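Local coordinates for protein 6-carboxyhexanoate--coa ligase (PDB 5FLG) that belongs to the 6-carboxyhexanoate--CoA ligase (pimeloyl-CoA synthase) family and binds phosphoaminophosphonic acid-adenylate ester, magnesium ions and pimelic acid, at residues Ser10-Arg14 and Thr43-Leu47; Ala126-His132 and Arg228-Gly234; Val182-Pro186 and Ala206-Met210. Numbering follows the deposited sequence.

Contact 1: residues Ser10-Arg14 and Thr43-Leu47; sequences SVRMR and TVNAL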
ATOM      1  N   SER A  10       1.947  10.463  -6.592  1.00 28.36           N
ATOM      2  CA  SER A  10       1.512  10.542  -5.214  1.00 27.93           C
ATOM      3  C   SER A  10       1.963   9.286  -4.465  1.00 26.52           C
ATOM      4  O   SER A  10       1.656   8.175  -4.882  1.00 30.76           O
ATOM      5  CB  SER A  10      -0.030  10.626  -5.151  1.00 28.88           C
ATOM      6  OG  SER A  10      -0.467  10.636  -3.800  1.00 27.02           O
ATOM      7  N   VAL A  11       2.652   9.451  -3.356  1.00 27.07           N
ATOM      8  CA  VAL A  11       3.103   8.289  -2.563  1.00 25.14           C
ATOM      9  C   VAL A  11       2.600   8.474  -1.161  1.00 24.47           C
ATOM     10  O   VAL A  11       2.894   9.497  -0.523  1.00 27.72           O
ATOM     11  CB  VAL A  11       4.642   8.133  -2.521  1.00 24.60           C
ATOM     12  CG1 VAL A  11       5.005   6.776  -1.935  1.00 27.66           C
ATOM     13  CG2 VAL A  11       5.253   8.235  -3.905  1.00 26.27           C
ATOM     14  N   ARG A  12       1.764   7.536  -0.714  1.00 25.68           N
ATOM     15  CA  ARG A  12       1.089   7.655   0.564  1.00 26.53           C
ATOM     16  C   ARG A  12       1.348   6.443   1.435  1.00 24.66           C
ATOM     17  O   ARG A  12       1.566   5.333   0.928  1.00 26.82           O
ATOM     18  CB  ARG A  12      -0.435   7.784   0.361  1.00 29.84           C
ATOM     19  CG  ARG A  12      -0.839   9.119  -0.240  1.00 34.97           C
ATOM     20  CD  ARG A  12      -2.358   9.212  -0.382  1.00 38.14           C
ATOM     21  NE  ARG A  12      -2.853   8.272  -1.382  1.00 46.22           N
ATOM     22  CZ  ARG A  12      -4.126   7.900  -1.498  1.00 51.54           C
ATOM     23  NH1 ARG A  12      -4.999   8.216  -0.555  1.00 51.56           N
ATOM     24  NH2 ARG A  12      -4.512   7.180  -2.534  1.00 52.14           N
ATOM     25  N   MET A  13       1.287   6.674   2.742  1.00 24.54           N
ATOM     26  CA  MET A  13       1.558   5.653   3.721  1.00 30.34           C
ATOM     27  C   MET A  13       0.621   5.867   4.892  1.00 27.34           C
ATOM     28  O   MET A  13       0.483   6.969   5.383  1.00 27.37           O
ATOM     29  CB  MET A  13       3.019   5.727   4.224  1.00 26.87           C
ATOM     30  CG  MET A  13       3.363   4.722   5.334  1.00 30.40           C
ATOM     31  SD  MET A  13       3.081   5.302   7.038  1.00 30.70           S
ATOM     32  CE  MET A  13       4.253   6.627   7.178  1.00 33.98           C
ATOM     33  N   ARG A  14       0.185   4.769   5.483  1.00 28.35           N
ATOM     34  CA  ARG A  14      -0.342   4.838   6.800  1.00 30.52           C
ATOM     35  C   ARG A  14       0.009   3.589   7.593  1.00 29.10           C
ATOM     36  O   ARG A  14       0.229   2.504   7.035  1.00 25.23           O
ATOM     37  CB  ARG A  14      -1.855   5.010   6.710  1.00 34.56           C
ATOM     38  CG  ARG A  14      -2.522   3.876   5.991  1.00 41.83           C
ATOM     39  CD  ARG A  14      -3.937   4.300   5.630  1.00 50.25           C
ATOM     40  NE  ARG A  14      -4.771   3.195   5.179  1.00 57.62           N
ATOM     41  CZ  ARG A  14      -5.632   3.284   4.168  1.00 75.99           C
ATOM     42  NH1 ARG A  14      -5.722   4.400   3.441  1.00 77.38           N
ATOM     43  NH2 ARG A  14      -6.374   2.231   3.852  1.00 78.28           N
ATOM     44  N   THR A  43      11.848   7.502  -1.518  1.00 27.25           N
ATOM     45  CA  THR A  43      10.656   8.046  -0.887  1.00 25.87           C
ATOM     46  C   THR A  43       9.875   6.943  -0.195  1.00 23.57           C
ATOM     47  O   THR A  43       9.473   7.087   0.930  1.00 27.63           O
ATOM     48  CB  THR A  43       9.744   8.664  -1.938  1.00 24.27           C
ATOM     49  OG1 THR A  43      10.403   9.784  -2.524  1.00 27.72           O
ATOM     50  CG2 THR A  43       8.430   9.119  -1.333  1.00 28.51           C
ATOM     51  N   VAL A  44       9.750   5.805  -0.849  1.00 25.51           N
ATOM     52  CA  VAL A  44       9.137   4.660  -0.231  1.00 27.71           C
ATOM     53  C   VAL A  44       9.910   4.261   1.026  1.00 32.37           C
ATOM     54  O   VAL A  44       9.304   3.967   2.061  1.00 30.43           O
ATOM     55  CB  VAL A  44       9.045   3.492  -1.221  1.00 26.87           C
ATOM     56  CG1 VAL A  44       8.628   2.221  -0.515  1.00 28.69           C
ATOM     57  CG2 VAL A  44       8.052   3.827  -2.330  1.00 31.34           C
ATOM     58  N   ASN A  45      11.242   4.291   0.966  1.00 30.11           N
ATOM     59  CA  ASN A  45      12.023   4.029   2.176  1.00 29.64           C
ATOM     60  C   ASN A  45      11.875   5.094   3.269  1.00 31.79           C
ATOM     61  O   ASN A  45      11.846   4.775   4.456  1.00 31.55           O
ATOM     62  CB  ASN A  45      13.488   3.843   1.809  1.00 32.33           C
ATOM     63  CG  ASN A  45      13.778   2.432   1.371  1.00 29.75           C
ATOM     64  OD1 ASN A  45      13.742   1.532   2.190  1.00 36.68           O
ATOM     65  ND2 ASN A  45      13.866   2.201   0.073  1.00 28.22           N
ATOM     66  N   ALA A  46      11.745   6.365   2.892  1.00 30.65           N
ATOM     67  CA  ALA A  46      11.571   7.392   3.899  1.00 31.02           C
ATOM     68  C   ALA A  46      10.238   7.190   4.611  1.00 31.73           C
ATOM     69  O   ALA A  46      10.149   7.337   5.835  1.00 36.71           O
ATOM     70  CB  ALA A  46      11.667   8.809   3.322  1.00 29.31           C
ATOM     71  N   LEU A  47       9.206   6.845   3.860  1.00 32.86           N
ATOM     72  CA  LEU A  47       7.892   6.591   4.471  1.00 32.30           C
ATOM     73  C   LEU A  47       7.930   5.322   5.328  1.00 28.84           C
ATOM     74  O   LEU A  47       7.336   5.276   6.393  1.00 27.24           O
ATOM     75  CB  LEU A  47       6.812   6.497   3.410  1.00 32.43           C
ATOM     76  CG  LEU A  47       6.473   7.842   2.737  1.00 31.45           C
ATOM     77  CD1 LEU A  47       5.620   7.650   1.498  1.00 32.79           C
ATOM     78  CD2 LEU A  47       5.781   8.760   3.718  1.00 29.76           C
TER
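Residues 10-14, in the central strand of a three-stranded antiparallel sheet, run alongside residues 43-47 of helix 40-52 in nearly the same direction. The two axes come within 9.1 Å and cross at -20°, so strand and helix stay side by side over the whole segment. The CA atoms of Met13 and Leu47 are 6.4 Å apart, and those of Val11 and Val44 7.4 Å apart. Because consecutive strand residues point to opposite faces of the sheet, Val11 and Met13 turn their CA-CB bonds toward the helix, whereas Arg12 points away, its NH2 making a weak hydrogen bond to Gln65 and a long, weak ion pair with Glu67. Leu47 fills the space between the two strand residues: its CD1 lies 3.6 Å from Val11 CG1, and its CB 4.0 Å from Met13 CB. Val11 also reaches the preceding helical turn, with CB 4.1 Å from Thr43 CG2 and CG1 4.3 Å from Val44 CG2. The Thr43 hydroxyl is hydrogen-bonded to Glu39 O. Met13 CE ends 3.5 Å from Leu47 O. Beyond the contact, Val44 packs on Leu48 of the second subunit. A helix thus packs on one face of an antiparallel sheet through an apolar core, as in two-layer alpha+beta folds, close to the bound phosphoaminophosphonic acid-adenylate ester (ANP), which the Met13 side chain approaches to about 5 Å (nearest atoms).

Contact 2: residues Ala126-His132 and Arg228-Gly234; sequences AVLFDIH and RVFFIDG. With ANP (phosphoaminophosphonic acid-adenylate ester), chain D.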
ATOM      1  N   ALA A 126      -8.017  15.545   9.306  1.00 24.62           N
ATOM      2  CA  ALA A 126      -8.403  16.839   9.800  1.00 27.16           C
ATOM      3  C   ALA A 126      -9.916  16.895   9.910  1.00 26.97           C
ATOM      4  O   ALA A 126     -10.626  16.178   9.208  1.00 23.78           O
ATOM      5  CB  ALA A 126      -7.934  17.939   8.855  1.00 28.83           C
ATOM      6  N   VAL A 127     -10.361  17.713  10.844  1.00 25.29           N
ATOM      7  CA  VAL A 127     -11.753  18.022  11.012  1.00 28.86           C
ATOM      8  C   VAL A 127     -12.036  19.318  10.295  1.00 30.17           C
ATOM      9  O   VAL A 127     -11.239  20.245  10.369  1.00 32.12           O
ATOM     10  CB  VAL A 127     -12.055  18.197  12.509  1.00 30.96           C
ATOM     11  CG1 VAL A 127     -13.473  18.739  12.705  1.00 31.12           C
ATOM     12  CG2 VAL A 127     -11.853  16.865  13.233  1.00 27.76           C
ATOM     13  N   LEU A 128     -13.203  19.405   9.664  1.00 32.18           N
ATOM     14  CA  LEU A 128     -13.640  20.622   9.010  1.00 27.73           C
ATOM     15  C   LEU A 128     -14.777  21.246   9.802  1.00 36.41           C
ATOM     16  O   LEU A 128     -15.799  20.593  10.054  1.00 36.20           O
ATOM     17  CB  LEU A 128     -14.136  20.317   7.586  1.00 31.12           C
ATOM     18  CG  LEU A 128     -13.160  20.309   6.406  1.00 37.57           C
ATOM     19  CD1 LEU A 128     -11.944  19.445   6.667  1.00 36.52           C
ATOM     20  CD2 LEU A 128     -13.855  19.864   5.129  1.00 38.23           C
ATOM     21  N   PHE A 129     -14.596  22.512  10.187  1.00 31.33           N
ATOM     22  CA  PHE A 129     -15.465  23.141  11.119  1.00 31.80           C
ATOM     23  C   PHE A 129     -16.100  24.373  10.451  1.00 34.38           C
ATOM     24  O   PHE A 129     -15.427  25.333  10.077  1.00 37.51           O
ATOM     25  CB  PHE A 129     -14.686  23.516  12.388  1.00 30.63           C
ATOM     26  CG  PHE A 129     -15.549  23.656  13.613  1.00 32.40           C
ATOM     27  CD1 PHE A 129     -16.257  22.568  14.106  1.00 32.43           C
ATOM     28  CD2 PHE A 129     -15.738  24.894  14.211  1.00 34.31           C
ATOM     29  CE1 PHE A 129     -17.119  22.710  15.186  1.00 35.86           C
ATOM     30  CE2 PHE A 129     -16.600  25.039  15.286  1.00 35.96           C
ATOM     31  CZ  PHE A 129     -17.294  23.943  15.776  1.00 33.33           C
ATOM     32  N   ASP A 130     -17.406  24.349  10.309  1.00 34.29           N
ATOM     33  CA  ASP A 130     -18.103  25.419   9.576  1.00 31.74           C
ATOM     34  C   ASP A 130     -18.297  26.616  10.476  1.00 31.41           C
ATOM     35  O   ASP A 130     -18.951  26.495  11.493  1.00 37.46           O
ATOM     36  CB  ASP A 130     -19.439  24.880   9.160  1.00 36.57           C
ATOM     37  CG  ASP A 130     -20.263  25.867   8.350  1.00 38.63           C
ATOM     38  OD1 ASP A 130     -20.005  27.091   8.337  1.00 43.27           O
ATOM     39  OD2 ASP A 130     -21.205  25.368   7.736  1.00 45.24           O
ATOM     40  N   ILE A 131     -17.798  27.789  10.079  1.00 30.08           N
ATOM     41  CA  ILE A 131     -17.873  28.961  10.936  1.00 36.46           C
ATOM     42  C   ILE A 131     -19.269  29.610  10.852  1.00 37.29           C
ATOM     43  O   ILE A 131     -19.576  30.476  11.620  1.00 37.80           O
ATOM     44  CB  ILE A 131     -16.846  30.037  10.578  1.00 39.05           C
ATOM     45  CG1 ILE A 131     -17.247  30.749   9.283  1.00 50.43           C
ATOM     46  CG2 ILE A 131     -15.459  29.459  10.461  1.00 42.67           C
ATOM     47  CD1 ILE A 131     -16.446  32.006   9.004  1.00 55.83           C
ATOM     48  N   HIS A 132     -20.120  29.128   9.978  1.00 36.04           N
ATOM     49  CA  HIS A 132     -21.503  29.633   9.926  1.00 47.03           C
ATOM     50  C   HIS A 132     -22.437  28.892  10.880  1.00 44.39           C
ATOM     51  O   HIS A 132     -23.227  29.498  11.575  1.00 50.53           O
ATOM     52  CB  HIS A 132     -22.052  29.514   8.507  1.00 39.29           C
ATOM     53  CG  HIS A 132     -21.357  30.396   7.532  1.00 45.72           C
ATOM     54  ND1 HIS A 132     -21.059  31.715   7.809  1.00 45.19           N
ATOM     55  CD2 HIS A 132     -20.908  30.159   6.275  1.00 49.51           C
ATOM     56  CE1 HIS A 132     -20.491  32.265   6.750  1.00 46.74           C
ATOM     57  NE2 HIS A 132     -20.355  31.334   5.819  1.00 48.39           N
ATOM     58  N   ARG A 228      -6.010  18.771  14.447  1.00 28.74           N
ATOM     59  CA  ARG A 228      -5.937  19.372  13.155  1.00 29.53           C
ATOM     60  C   ARG A 228      -7.382  19.783  12.803  1.00 25.86           C
ATOM     61  O   ARG A 228      -8.193  18.945  12.448  1.00 27.04           O
ATOM     62  CB  ARG A 228      -5.391  18.365  12.142  1.00 29.84           C
ATOM     63  CG  ARG A 228      -4.673  18.978  10.953  1.00 31.38           C
ATOM     64  CD  ARG A 228      -3.381  19.569  11.423  1.00 31.12           C
ATOM     65  NE  ARG A 228      -2.398  19.891  10.392  1.00 29.75           N
ATOM     66  CZ  ARG A 228      -1.217  19.298  10.276  1.00 30.12           C
ATOM     67  NH1 ARG A 228      -0.987  18.115  10.861  1.00 29.61           N
ATOM     68  NH2 ARG A 228      -0.258  19.895   9.604  1.00 32.53           N
ATOM     69  N   VAL A 229      -7.650  21.069  12.844  1.00 28.91           N
ATOM     70  CA  VAL A 229      -8.977  21.605  12.501  1.00 29.28           C
ATOM     71  C   VAL A 229      -8.820  22.695  11.453  1.00 33.75           C
ATOM     72  O   VAL A 229      -7.983  23.603  11.615  1.00 30.03           O
ATOM     73  CB  VAL A 229      -9.656  22.243  13.735  1.00 30.68           C
ATOM     74  CG1 VAL A 229     -11.038  22.762  13.377  1.00 32.61           C
ATOM     75  CG2 VAL A 229      -9.773  21.223  14.856  1.00 33.69           C
ATOM     76  N   PHE A 230      -9.715  22.666  10.451  1.00 30.30           N
ATOM     77  CA  PHE A 230      -9.769  23.694   9.436  1.00 27.59           C
ATOM     78  C   PHE A 230     -11.080  24.442   9.624  1.00 28.21           C
ATOM     79  O   PHE A 230     -12.137  23.850   9.500  1.00 25.45           O
ATOM     80  CB  PHE A 230      -9.774  23.088   8.015  1.00 27.68           C
ATOM     81  CG  PHE A 230      -8.584  22.227   7.693  1.00 26.48           C
ATOM     82  CD1 PHE A 230      -7.389  22.385   8.374  1.00 28.59           C
ATOM     83  CD2 PHE A 230      -8.627  21.342   6.640  1.00 27.51           C
ATOM     84  CE1 PHE A 230      -6.308  21.563   8.090  1.00 27.78           C
ATOM     85  CE2 PHE A 230      -7.522  20.552   6.316  1.00 32.76           C
ATOM     86  CZ  PHE A 230      -6.360  20.665   7.062  1.00 27.02           C
ATOM     87  N   PHE A 231     -10.992  25.736   9.841  1.00 29.81           N
ATOM     88  CA  PHE A 231     -12.165  26.549  10.015  1.00 32.39           C
ATOM     89  C   PHE A 231     -12.630  27.026   8.651  1.00 34.28           C
ATOM     90  O   PHE A 231     -11.876  27.683   7.916  1.00 34.47           O
ATOM     91  CB  PHE A 231     -11.830  27.716  10.930  1.00 32.03           C
ATOM     92  CG  PHE A 231     -11.563  27.310  12.359  1.00 33.43           C
ATOM     93  CD1 PHE A 231     -12.596  27.212  13.269  1.00 33.94           C
ATOM     94  CD2 PHE A 231     -10.269  26.996  12.786  1.00 35.96           C
ATOM     95  CE1 PHE A 231     -12.352  26.840  14.576  1.00 34.52           C
ATOM     96  CE2 PHE A 231     -10.018  26.595  14.085  1.00 37.04           C
ATOM     97  CZ  PHE A 231     -11.062  26.512  14.983  1.00 37.98           C
ATOM     98  N   ILE A 232     -13.804  26.552   8.253  1.00 33.42           N
ATOM     99  CA  ILE A 232     -14.310  26.726   6.884  1.00 39.05           C
ATOM    100  C   ILE A 232     -15.423  27.774   6.767  1.00 42.00           C
ATOM    101  O   ILE A 232     -16.359  27.808   7.570  1.00 38.01           O
ATOM    102  CB  ILE A 232     -14.910  25.416   6.352  1.00 38.66           C
ATOM    103  CG1 ILE A 232     -13.889  24.299   6.451  1.00 36.95           C
ATOM    104  CG2 ILE A 232     -15.424  25.589   4.930  1.00 40.48           C
ATOM    105  CD1 ILE A 232     -12.682  24.466   5.554  1.00 36.50           C
ATOM    106  N   ASP A 233     -15.288  28.631   5.764  1.00 43.11           N
ATOM    107  CA  ASP A 233     -16.287  29.620   5.418  1.00 48.02           C
ATOM    108  C   ASP A 233     -16.630  29.478   3.944  1.00 62.21           C
ATOM    109  O   ASP A 233     -15.953  30.047   3.085  1.00 76.86           O
ATOM    110  CB  ASP A 233     -15.749  31.024   5.648  1.00 53.01           C
ATOM    111  CG  ASP A 233     -16.650  32.100   5.025  1.00 64.71           C
ATOM    112  OD1 ASP A 233     -17.670  31.742   4.389  1.00 56.36           O
ATOM    113  OD2 ASP A 233     -16.339  33.300   5.169  1.00 69.42           O
ATOM    114  N   GLY A 234     -17.676  28.724   3.648  1.00 64.20           N
ATOM    115  CA  GLY A 234     -18.027  28.459   2.271  1.00 68.80           C
ATOM    116  C   GLY A 234     -19.480  28.048   2.145  1.00 70.30           C
ATOM    117  O   GLY A 234     -20.040  27.447   3.067  1.00 59.08           O
TER
HETATM  118  PG  ANP D 702       3.386  11.432  11.646  1.00 34.61           P
HETATM  119  O1G ANP D 702       4.114  10.166  11.289  1.00 32.91           O
HETATM  120  O2G ANP D 702       3.562  11.807  13.092  1.00 36.24           O
HETATM  121  O3G ANP D 702       3.629  12.601  10.747  1.00 29.62           O
HETATM  122  PB  ANP D 702       0.561  12.177  11.108  1.00 29.51           P
HETATM  123  O1B ANP D 702       1.028  12.954   9.929  1.00 25.35           O
HETATM  124  O2B ANP D 702      -0.701  11.397  11.134  1.00 29.38           O
HETATM  125  N3B ANP D 702       1.749  10.974  11.465  1.00 27.99           N
HETATM  126  PA  ANP D 702       1.229  14.576  12.550  1.00 34.05           P
HETATM  127  O1A ANP D 702       1.764  14.792  13.889  1.00 28.96           O
HETATM  128  O2A ANP D 702       2.007  14.880  11.301  1.00 32.00           O
HETATM  129  O3A ANP D 702       0.562  13.117  12.426  1.00 31.40           O
HETATM  130  O5' ANP D 702      -0.149  15.485  12.521  1.00 27.61           O
HETATM  131  C5' ANP D 702      -0.887  15.697  13.691  1.00 29.63           C
HETATM  132  C4' ANP D 702      -2.375  15.489  13.398  1.00 29.70           C
HETATM  133  O4' ANP D 702      -2.758  16.352  12.320  1.00 29.85           O
HETATM  134  C3' ANP D 702      -2.678  14.067  12.953  1.00 29.55           C
HETATM  135  O3' ANP D 702      -3.047  13.242  14.051  1.00 33.47           O
HETATM  136  C2' ANP D 702      -3.864  14.252  12.051  1.00 30.57           C
HETATM  137  O2' ANP D 702      -5.033  14.399  12.858  1.00 26.08           O
HETATM  138  C1' ANP D 702      -3.548  15.575  11.412  1.00 30.02           C
HETATM  139  N9  ANP D 702      -2.874  15.330  10.132  1.00 32.14           N
HETATM  140  C8  ANP D 702      -1.574  14.916   9.918  1.00 37.16           C
HETATM  141  N7  ANP D 702      -1.309  14.888   8.591  1.00 34.41           N
HETATM  142  C5  ANP D 702      -2.464  15.246   7.950  1.00 27.81           C
HETATM  143  C6  ANP D 702      -2.926  15.388   6.560  1.00 31.13           C
HETATM  144  N6  ANP D 702      -2.131  15.123   5.520  1.00 35.14           N
HETATM  145  N1  ANP D 702      -4.193  15.802   6.334  1.00 27.74           N
HETATM  146  C2  ANP D 702      -5.033  16.044   7.346  1.00 26.06           C
HETATM  147  N3  ANP D 702      -4.690  16.011   8.644  1.00 27.49           N
HETATM  148  C4  ANP D 702      -3.474  15.515   8.978  1.00 28.03           C
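Five backbone hydrogen bonds join residues 126-132 to 228-234 in parallel register. Arg228 O accepts from Val127 N (3.0 Å), Val127 O from Phe230 N (2.9 Å), Phe230 O from Phe129 N (2.9 Å), Phe129 O from Ile232 N (2.7 Å) and Ile232 O from Ile131 N (2.9 Å). The intervening backbone groups look outward: Val229 and Phe231 bond to strand 188-194, while Leu128 N is taken by Asp138 OD1 and Leu128 also pairs through its backbone with Met137. Strands 127-130 and 227-232 are inner neighbours in the mixed seven-stranded sheet. On one face Leu128 CD1 meets Phe230 CD2 at 3.8 Å; on the other Phe129 CD2 meets Phe231 CE1 at 3.9 Å, against helix 107-116. Ala126 CB makes a CH-pi contact over the Phe230 ring, 3.9 Å from its centroid. Where the strands end, Asp130 OD1 accepts from His132 N (2.6 Å) in an Asx turn, and His132 NE2 gives a weak hydrogen bond to Asp233 OD1 (3.1 Å). At the opposite end phosphoaminophosphonic acid-adenylate ester (ANP) lies with N3 3.4 Å from Ala126 N, and Arg228 NH1 donates to ANP O4' (2.9 Å), while Arg228 NE forms a salt bridge with Glu191 and NH2 a hydrogen bond with Tyr204.

Contact 3: residues Val182-Pro186 and Ala206-Met210; sequences VSRHP and AGKKM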
ATOM      1  N   VAL A 182      -3.384  24.096   2.280  1.00 33.04           N
ATOM      2  CA  VAL A 182      -4.685  24.249   2.873  1.00 33.17           C
ATOM      3  C   VAL A 182      -5.096  25.723   2.871  1.00 34.39           C
ATOM      4  O   VAL A 182      -6.228  26.053   2.546  1.00 33.09           O
ATOM      5  CB  VAL A 182      -4.713  23.659   4.283  1.00 29.23           C
ATOM      6  CG1 VAL A 182      -5.992  24.040   5.005  1.00 29.35           C
ATOM      7  CG2 VAL A 182      -4.603  22.142   4.208  1.00 30.24           C
ATOM      8  N   SER A 183      -4.177  26.602   3.243  1.00 31.28           N
ATOM      9  CA  SER A 183      -4.511  28.012   3.390  1.00 33.96           C
ATOM     10  C   SER A 183      -4.888  28.684   2.067  1.00 34.90           C
ATOM     11  O   SER A 183      -5.590  29.696   2.051  1.00 36.36           O
ATOM     12  CB  SER A 183      -3.350  28.738   3.997  1.00 30.87           C
ATOM     13  OG  SER A 183      -3.685  30.072   4.294  1.00 29.88           O
ATOM     14  N   ARG A 184      -4.281  28.199   0.991  1.00 35.01           N
ATOM     15  CA  ARG A 184      -4.583  28.644  -0.359  1.00 41.22           C
ATOM     16  C   ARG A 184      -6.075  28.443  -0.705  1.00 37.92           C
ATOM     17  O   ARG A 184      -6.645  29.153  -1.518  1.00 35.14           O
ATOM     18  CB  ARG A 184      -3.717  27.840  -1.317  1.00 39.64           C
ATOM     19  CG  ARG A 184      -3.879  28.207  -2.778  1.00 47.89           C
ATOM     20  CD  ARG A 184      -2.524  28.246  -3.472  1.00 51.18           C
ATOM     21  NE  ARG A 184      -2.650  28.497  -4.905  1.00 55.36           N
ATOM     22  CZ  ARG A 184      -3.237  27.652  -5.739  1.00 51.48           C
ATOM     23  NH1 ARG A 184      -3.762  26.530  -5.268  1.00 52.88           N
ATOM     24  NH2 ARG A 184      -3.330  27.943  -7.024  1.00 55.78           N
ATOM     25  N   HIS A 185      -6.676  27.394  -0.184  1.00 33.30           N
ATOM     26  CA  HIS A 185      -8.050  27.119  -0.538  1.00 34.15           C
ATOM     27  C   HIS A 185      -8.991  28.264  -0.179  1.00 30.49           C
ATOM     28  O   HIS A 185      -9.033  28.712   0.941  1.00 30.77           O
ATOM     29  CB  HIS A 185      -8.511  25.834   0.106  1.00 34.60           C
ATOM     30  CG  HIS A 185      -9.775  25.305  -0.478  1.00 40.31           C
ATOM     31  ND1 HIS A 185     -10.990  25.943  -0.311  1.00 43.42           N
ATOM     32  CD2 HIS A 185     -10.008  24.254  -1.294  1.00 41.30           C
ATOM     33  CE1 HIS A 185     -11.925  25.289  -0.976  1.00 41.09           C
ATOM     34  NE2 HIS A 185     -11.363  24.240  -1.554  1.00 49.58           N
ATOM     35  N   PRO A 186      -9.731  28.775  -1.159  1.00 30.39           N
ATOM     36  CA  PRO A 186     -10.529  29.982  -0.828  1.00 33.05           C
ATOM     37  C   PRO A 186     -11.570  29.813   0.295  1.00 29.74           C
ATOM     38  O   PRO A 186     -11.861  30.768   0.994  1.00 31.22           O
ATOM     39  CB  PRO A 186     -11.210  30.367  -2.154  1.00 30.18           C
ATOM     40  CG  PRO A 186     -10.999  29.246  -3.104  1.00 33.57           C
ATOM     41  CD  PRO A 186      -9.968  28.265  -2.520  1.00 31.74           C
ATOM     42  N   ALA A 206      -2.518  28.794  11.307  1.00 27.48           N
ATOM     43  CA  ALA A 206      -2.178  29.317  10.006  1.00 24.67           C
ATOM     44  C   ALA A 206      -3.403  30.007   9.415  1.00 26.69           C
ATOM     45  O   ALA A 206      -4.536  29.546   9.576  1.00 26.59           O
ATOM     46  CB  ALA A 206      -1.737  28.217   9.101  1.00 25.69           C
ATOM     47  N   GLY A 207      -3.133  30.993   8.575  1.00 27.12           N
ATOM     48  CA  GLY A 207      -4.176  31.632   7.788  1.00 29.90           C
ATOM     49  C   GLY A 207      -3.590  32.588   6.783  1.00 30.24           C
ATOM     50  O   GLY A 207      -2.389  32.894   6.809  1.00 30.97           O
ATOM     51  N   LYS A 208      -4.465  33.125   5.941  1.00 32.31           N
ATOM     52  CA  LYS A 208      -4.043  33.807   4.731  1.00 32.77           C
ATOM     53  C   LYS A 208      -3.373  35.082   5.133  1.00 31.06           C
ATOM     54  O   LYS A 208      -2.330  35.419   4.593  1.00 36.66           O
ATOM     55  CB  LYS A 208      -5.243  34.115   3.838  1.00 36.53           C
ATOM     56  CG  LYS A 208      -5.705  32.968   2.969  1.00 36.18           C
ATOM     57  CD  LYS A 208      -7.032  33.336   2.295  1.00 40.98           C
ATOM     58  CE  LYS A 208      -7.535  32.232   1.370  1.00 40.42           C
ATOM     59  NZ  LYS A 208      -8.027  31.035   2.091  1.00 39.28           N
ATOM     60  N   LYS A 209      -3.858  35.705   6.197  1.00 30.33           N
ATOM     61  CA  LYS A 209      -3.267  36.965   6.624  1.00 34.62           C
ATOM     62  C   LYS A 209      -2.092  36.786   7.560  1.00 36.55           C
ATOM     63  O   LYS A 209      -1.062  37.434   7.394  1.00 36.59           O
ATOM     64  CB  LYS A 209      -4.305  37.837   7.276  1.00 34.00           C
ATOM     65  CG  LYS A 209      -5.368  38.240   6.263  1.00 40.84           C
ATOM     66  CD  LYS A 209      -6.326  39.283   6.817  1.00 42.14           C
ATOM     67  CE  LYS A 209      -7.216  38.655   7.869  1.00 47.03           C
ATOM     68  NZ  LYS A 209      -7.813  37.397   7.338  1.00 54.17           N
ATOM     69  N   MET A 210      -2.272  36.014   8.621  1.00 30.96           N
ATOM     70  CA  MET A 210      -1.218  35.907   9.605  1.00 32.69           C
ATOM     71  C   MET A 210      -0.081  34.997   9.131  1.00 28.61           C
ATOM     72  O   MET A 210       0.946  34.883   9.799  1.00 31.95           O
ATOM     73  CB  MET A 210      -1.789  35.405  10.927  1.00 38.29           C
ATOM     74  CG  MET A 210      -2.546  34.090  10.824  1.00 38.60           C
ATOM     75  SD  MET A 210      -3.114  33.507  12.440  1.00 45.69           S
ATOM     76  CE  MET A 210      -4.468  32.466  11.923  1.00 46.06           C
TER
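Polar contacts dominate where the C-terminal part of helix 170-184 meets the chain leaving strand 203-207. Lys208 reaches across with an extended side chain that bends only at its last bond (chi4 71°), bringing NZ to 2.8 Å from Ser183 O and also 2.8 Å from His185 O. A weak third hydrogen bond from the same amine goes to Val188 O. Van der Waals contact centres on Ser183, whose CA-CB bond points toward residues 206-210: its OG lies 3.5 Å from Gly207 C and 3.8 Å from Lys208 CG. The CA atoms of Ser183 and Gly207 are 5.7 Å apart, the closest CA pair between the segments. His185 directs its CB away and is held by other partners, with ND1 hydrogen-bonded to Ala187 N and NE2 to Asp244. Since the acceptors for Lys208 are carbonyls rather than carboxylates, its charge is met by peptide dipoles, and one amine ties together the C-terminal part of the helix and the loop that leads into strand 188-194.

Overall arrangement
Contact 1 comes first along the chain, in the amino-terminal antiparallel sheet with its covering helix 40-52, whereas contact 2 lies within the mixed seven-stranded sheet and contact 3 joins helix 170-184 to that sheet's strand 203-207. Contact 3 is nested within the loop closed by contact 2; their centres are 12 Å apart, and they touch where Phe230 CZ packs 3.7 Å from Val182 CG2. Contact 1 lies on the opposite side of the chain's centre, its centre 27 Å from that of contact 2 and 26 Å from that of contact 3. ANP bridges part of this gap, near Met13 of contact 1 and hydrogen-bonded to Arg228 of contact 2, so the nucleotide pocket draws on both sheets.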